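Thymine dioxygenase (Neurospora crassa, PDB 5C3Q) probably hydroxylates the methyl group of thymine as a metal- and 2-oxoglutarate-dependent dioxygenase, and binds thymine and 2-oxoglutarate together in one active site. Local coordinates at residues A198-R212 and P279-I291. Sequence-based numbering, arbitrary orientation.
Sequences AVKSEVFKINPGQVR and PKQEDVHPPRYSI. With AKG (2-oxoglutaric acid), chain F.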
# COMPACT_ATOMS: atom_id res chain seq x y z
N ALA A 198 9.47 16.01 8.92
CA ALA A 198 10.01 17.17 8.24
C ALA A 198 11.51 16.98 8.12
O ALA A 198 12.16 16.55 9.06
CB ALA A 198 9.70 18.44 9.03
N VAL A 199 12.05 17.28 6.94
CA VAL A 199 13.47 17.08 6.69
C VAL A 199 14.01 18.19 5.79
O VAL A 199 13.34 18.62 4.85
CB VAL A 199 13.74 15.69 6.07
CG1 VAL A 199 12.91 15.47 4.80
CG2 VAL A 199 15.22 15.48 5.80
N LYS A 200 15.22 18.66 6.10
CA LYS A 200 15.90 19.65 5.27
C LYS A 200 16.28 19.03 3.94
O LYS A 200 16.75 17.89 3.90
CB LYS A 200 17.16 20.17 5.96
CG LYS A 200 16.92 21.03 7.18
CD LYS A 200 18.17 21.83 7.51
CE LYS A 200 17.97 22.70 8.73
NZ LYS A 200 18.07 21.93 10.00
N SER A 201 16.10 19.77 2.86
CA SER A 201 16.46 19.27 1.53
C SER A 201 17.95 18.94 1.42
O SER A 201 18.34 18.07 0.64
CB SER A 201 16.04 20.26 0.45
OG SER A 201 16.60 21.54 0.69
N GLU A 202 18.79 19.64 2.19
CA GLU A 202 20.24 19.40 2.17
C GLU A 202 20.62 18.00 2.65
O GLU A 202 21.65 17.46 2.24
CB GLU A 202 20.99 20.47 2.97
CG GLU A 202 20.82 20.38 4.49
CD GLU A 202 21.54 21.49 5.24
OE1 GLU A 202 21.20 21.73 6.42
OE2 GLU A 202 22.45 22.13 4.66
N VAL A 203 19.79 17.41 3.52
CA VAL A 203 20.00 16.03 3.97
C VAL A 203 20.14 15.08 2.79
O VAL A 203 20.97 14.17 2.81
CB VAL A 203 18.84 15.54 4.88
CG1 VAL A 203 18.96 14.05 5.18
CG2 VAL A 203 18.82 16.33 6.19
N PHE A 204 19.34 15.31 1.75
CA PHE A 204 19.36 14.49 0.54
C PHE A 204 20.63 14.69 -0.31
O PHE A 204 20.94 13.85 -1.16
CB PHE A 204 18.10 14.74 -0.30
CG PHE A 204 16.83 14.30 0.38
CD1 PHE A 204 16.14 15.15 1.23
CD2 PHE A 204 16.33 13.02 0.18
CE1 PHE A 204 14.97 14.74 1.85
CE2 PHE A 204 15.17 12.60 0.80
CZ PHE A 204 14.49 13.46 1.64
N LYS A 205 21.34 15.80 -0.09
CA LYS A 205 22.65 16.04 -0.72
C LYS A 205 23.80 15.52 0.14
O LYS A 205 24.77 14.97 -0.39
CB LYS A 205 22.86 17.53 -0.99
CG LYS A 205 22.04 18.10 -2.14
CD LYS A 205 22.68 19.35 -2.73
CE LYS A 205 22.92 20.43 -1.68
NZ LYS A 205 23.52 21.66 -2.26
N ILE A 206 23.69 15.70 1.45
CA ILE A 206 24.68 15.16 2.39
C ILE A 206 24.71 13.63 2.31
O ILE A 206 25.78 13.02 2.34
CB ILE A 206 24.38 15.59 3.85
CG1 ILE A 206 24.59 17.10 4.02
CG2 ILE A 206 25.27 14.84 4.84
CD1 ILE A 206 24.01 17.67 5.30
N ASN A 207 23.52 13.03 2.21
CA ASN A 207 23.38 11.58 2.04
C ASN A 207 22.88 11.25 0.63
O ASN A 207 21.68 11.13 0.42
CB ASN A 207 22.38 11.03 3.07
CG ASN A 207 22.79 11.31 4.51
OD1 ASN A 207 23.98 11.35 4.83
ND2 ASN A 207 21.81 11.49 5.38
N PRO A 208 23.80 11.12 -0.34
CA PRO A 208 23.32 10.78 -1.68
C PRO A 208 22.71 9.37 -1.72
O PRO A 208 23.25 8.45 -1.10
CB PRO A 208 24.57 10.88 -2.56
CG PRO A 208 25.74 10.84 -1.64
CD PRO A 208 25.27 11.25 -0.28
N GLY A 209 21.59 9.22 -2.41
CA GLY A 209 20.82 7.98 -2.40
C GLY A 209 19.73 7.95 -1.34
O GLY A 209 18.92 7.02 -1.30
N GLN A 210 19.70 8.97 -0.48
CA GLN A 210 18.70 9.11 0.58
C GLN A 210 17.28 9.21 0.02
O GLN A 210 17.03 10.02 -0.87
CB GLN A 210 19.00 10.38 1.38
CG GLN A 210 18.00 10.73 2.46
CD GLN A 210 18.21 9.91 3.71
OE1 GLN A 210 19.09 10.20 4.52
NE2 GLN A 210 17.39 8.87 3.87
N VAL A 211 16.35 8.41 0.54
CA VAL A 211 14.93 8.54 0.17
C VAL A 211 14.02 8.52 1.40
O VAL A 211 14.48 8.31 2.53
CB VAL A 211 14.49 7.45 -0.84
CG1 VAL A 211 15.26 7.60 -2.14
CG2 VAL A 211 14.67 6.05 -0.27
N ARG A 212 12.73 8.76 1.18
CA ARG A 212 11.73 8.67 2.23
C ARG A 212 11.22 7.23 2.35
O ARG A 212 11.02 6.73 3.46
CB ARG A 212 10.60 9.67 2.01
CG ARG A 212 10.86 11.01 2.67
CD ARG A 212 9.75 12.03 2.45
NE ARG A 212 9.75 13.06 3.49
CZ ARG A 212 9.05 14.19 3.45
NH1 ARG A 212 8.27 14.49 2.42
NH2 ARG A 212 9.13 15.04 4.47
N PRO A 279 8.53 17.15 -5.44
CA PRO A 279 9.10 17.78 -6.64
C PRO A 279 9.26 19.32 -6.60
O PRO A 279 9.67 19.90 -7.60
CB PRO A 279 8.11 17.38 -7.75
CG PRO A 279 6.83 17.09 -7.04
CD PRO A 279 7.23 16.51 -5.71
N LYS A 280 8.98 19.95 -5.46
CA LYS A 280 9.12 21.40 -5.32
C LYS A 280 10.42 21.78 -4.61
O LYS A 280 10.86 21.08 -3.69
CB LYS A 280 7.93 22.00 -4.56
CG LYS A 280 7.80 21.56 -3.11
CD LYS A 280 6.70 22.32 -2.38
CE LYS A 280 7.08 23.77 -2.14
NZ LYS A 280 6.18 24.42 -1.14
N GLN A 281 11.03 22.89 -5.03
CA GLN A 281 12.22 23.41 -4.37
C GLN A 281 11.83 24.12 -3.08
O GLN A 281 10.97 25.00 -3.08
CB GLN A 281 12.98 24.39 -5.27
CG GLN A 281 14.33 24.82 -4.70
CD GLN A 281 14.59 26.32 -4.83
OE1 GLN A 281 14.97 26.80 -5.89
NE2 GLN A 281 14.38 27.05 -3.74
N GLU A 282 12.49 23.75 -1.99
CA GLU A 282 12.30 24.39 -0.69
C GLU A 282 13.43 23.98 0.25
O GLU A 282 14.01 22.91 0.10
CB GLU A 282 10.93 24.02 -0.09
CG GLU A 282 10.67 22.53 0.03
CD GLU A 282 9.23 22.20 0.40
OE1 GLU A 282 8.47 23.13 0.75
OE2 GLU A 282 8.86 21.01 0.34
N ASP A 283 13.75 24.85 1.21
CA ASP A 283 14.82 24.56 2.17
C ASP A 283 14.43 23.40 3.09
O ASP A 283 15.25 22.54 3.39
CB ASP A 283 15.16 25.80 2.99
CG ASP A 283 15.80 26.90 2.15
OD1 ASP A 283 16.43 26.57 1.12
OD2 ASP A 283 15.67 28.08 2.52
N VAL A 284 13.17 23.39 3.53
CA VAL A 284 12.66 22.37 4.44
C VAL A 284 11.41 21.73 3.86
O VAL A 284 10.46 22.42 3.47
CB VAL A 284 12.32 22.98 5.82
CG1 VAL A 284 11.89 21.89 6.80
CG2 VAL A 284 13.51 23.74 6.38
N HIS A 285 11.41 20.40 3.79
CA HIS A 285 10.22 19.66 3.40
C HIS A 285 9.38 19.41 4.64
O HIS A 285 9.87 18.83 5.60
CB HIS A 285 10.61 18.34 2.74
CG HIS A 285 11.42 18.51 1.49
ND1 HIS A 285 10.93 19.16 0.38
CD2 HIS A 285 12.68 18.14 1.18
CE1 HIS A 285 11.85 19.18 -0.56
NE2 HIS A 285 12.93 18.57 -0.10
N PRO A 286 8.11 19.85 4.63
CA PRO A 286 7.28 19.62 5.82
C PRO A 286 6.99 18.13 6.05
O PRO A 286 7.32 17.30 5.20
CB PRO A 286 5.98 20.37 5.51
CG PRO A 286 6.24 21.20 4.30
CD PRO A 286 7.37 20.54 3.56
N PRO A 287 6.38 17.79 7.20
CA PRO A 287 6.03 16.39 7.43
C PRO A 287 5.06 15.86 6.37
O PRO A 287 4.15 16.58 5.95
CB PRO A 287 5.34 16.42 8.81
CG PRO A 287 5.82 17.68 9.45
CD PRO A 287 5.98 18.65 8.32
N ARG A 288 5.27 14.62 5.93
CA ARG A 288 4.34 13.95 5.03
C ARG A 288 3.65 12.79 5.75
O ARG A 288 4.30 11.97 6.42
CB ARG A 288 5.07 13.44 3.78
CG ARG A 288 4.22 12.58 2.85
CD ARG A 288 4.89 12.36 1.50
NE ARG A 288 4.00 11.72 0.54
CZ ARG A 288 3.76 10.41 0.45
NH1 ARG A 288 4.34 9.55 1.29
NH2 ARG A 288 2.93 9.95 -0.47
N TYR A 289 2.33 12.72 5.62
CA TYR A 289 1.54 11.63 6.16
C TYR A 289 0.90 10.85 5.03
O TYR A 289 0.36 11.43 4.09
CB TYR A 289 0.44 12.15 7.08
CG TYR A 289 0.97 12.80 8.32
CD1 TYR A 289 1.28 12.04 9.44
CD2 TYR A 289 1.18 14.17 8.37
CE1 TYR A 289 1.78 12.64 10.59
CE2 TYR A 289 1.68 14.78 9.51
CZ TYR A 289 1.98 14.01 10.61
OH TYR A 289 2.48 14.60 11.74
N SER A 290 0.98 9.53 5.14
CA SER A 290 0.21 8.66 4.28
C SER A 290 -0.27 7.46 5.08
O SER A 290 0.20 7.20 6.19
CB SER A 290 1.03 8.21 3.06
OG SER A 290 2.13 7.41 3.45
N ILE A 291 -1.24 6.76 4.50
CA ILE A 291 -1.77 5.54 5.08
C ILE A 291 -1.82 4.50 3.97
O ILE A 291 -2.51 4.69 2.96
CB ILE A 291 -3.17 5.76 5.69
CG1 ILE A 291 -3.13 6.89 6.73
CG2 ILE A 291 -3.68 4.46 6.30
CD1 ILE A 291 -4.48 7.24 7.33
C1 AKG F . 4.34 1.47 1.32
O1 AKG F . 4.42 0.30 0.85
O2 AKG F . 4.28 1.67 2.55
C2 AKG F . 4.33 2.62 0.40
O5 AKG F . 4.56 2.45 -0.79
C3 AKG F . 4.05 4.01 0.94
C4 AKG F . 3.93 5.02 -0.19
C5 AKG F . 3.56 6.39 0.33
O3 AKG F . 2.98 7.17 -0.46
O4 AKG F . 3.85 6.72 1.50
O HOH W 1 7.04 17.19 2.40
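The guanidinium of Arg212 lies with one face against the base of another arginine side chain, its NH1 3.6 Å from CB of Arg288, while the charged end of Arg288 turns away to 2-oxoglutarate. At its edge, Arg212 NH2 donates to Pro286 O (3.0 Å), while a water bridges NH1 to the same carbonyl; NH2 also bonds Pro197 O. A leucine in place of Arg212 would probably leave Pro286 O without its direct donor, the bridging water without its NH1 partner, and CB of Arg288 without the flat group now lying over it. Arg288 reaches the cosubstrate because its chain is extended, CG lying opposite the backbone N (chi1 173°), and it donates two nearly straight hydrogen bonds to one carboxylate, NH2 to O3 (2.8 Å) and NH1 to O4 (2.9 Å); Ser290 OG adds a second bond to O4. Beyond the prolines, Val199 and His285 form an antiparallel hydrogen-bonded pair, and just past the bridge of Lys200 with Val284, Ser201 N donates to Asp283 O (2.9 Å). The His285 ring, beside CB of Ser201, is held at both nitrogens, ND1 by Glu282 OE2 (2.8 Å) and NE2 by Glu277. These strand ends belong to the double-stranded beta-helix: 284-295 runs between 190-200 and 222-227, with strand 273-275 touching both arginines and helix 57-71 packing on Tyr289 and Ile291.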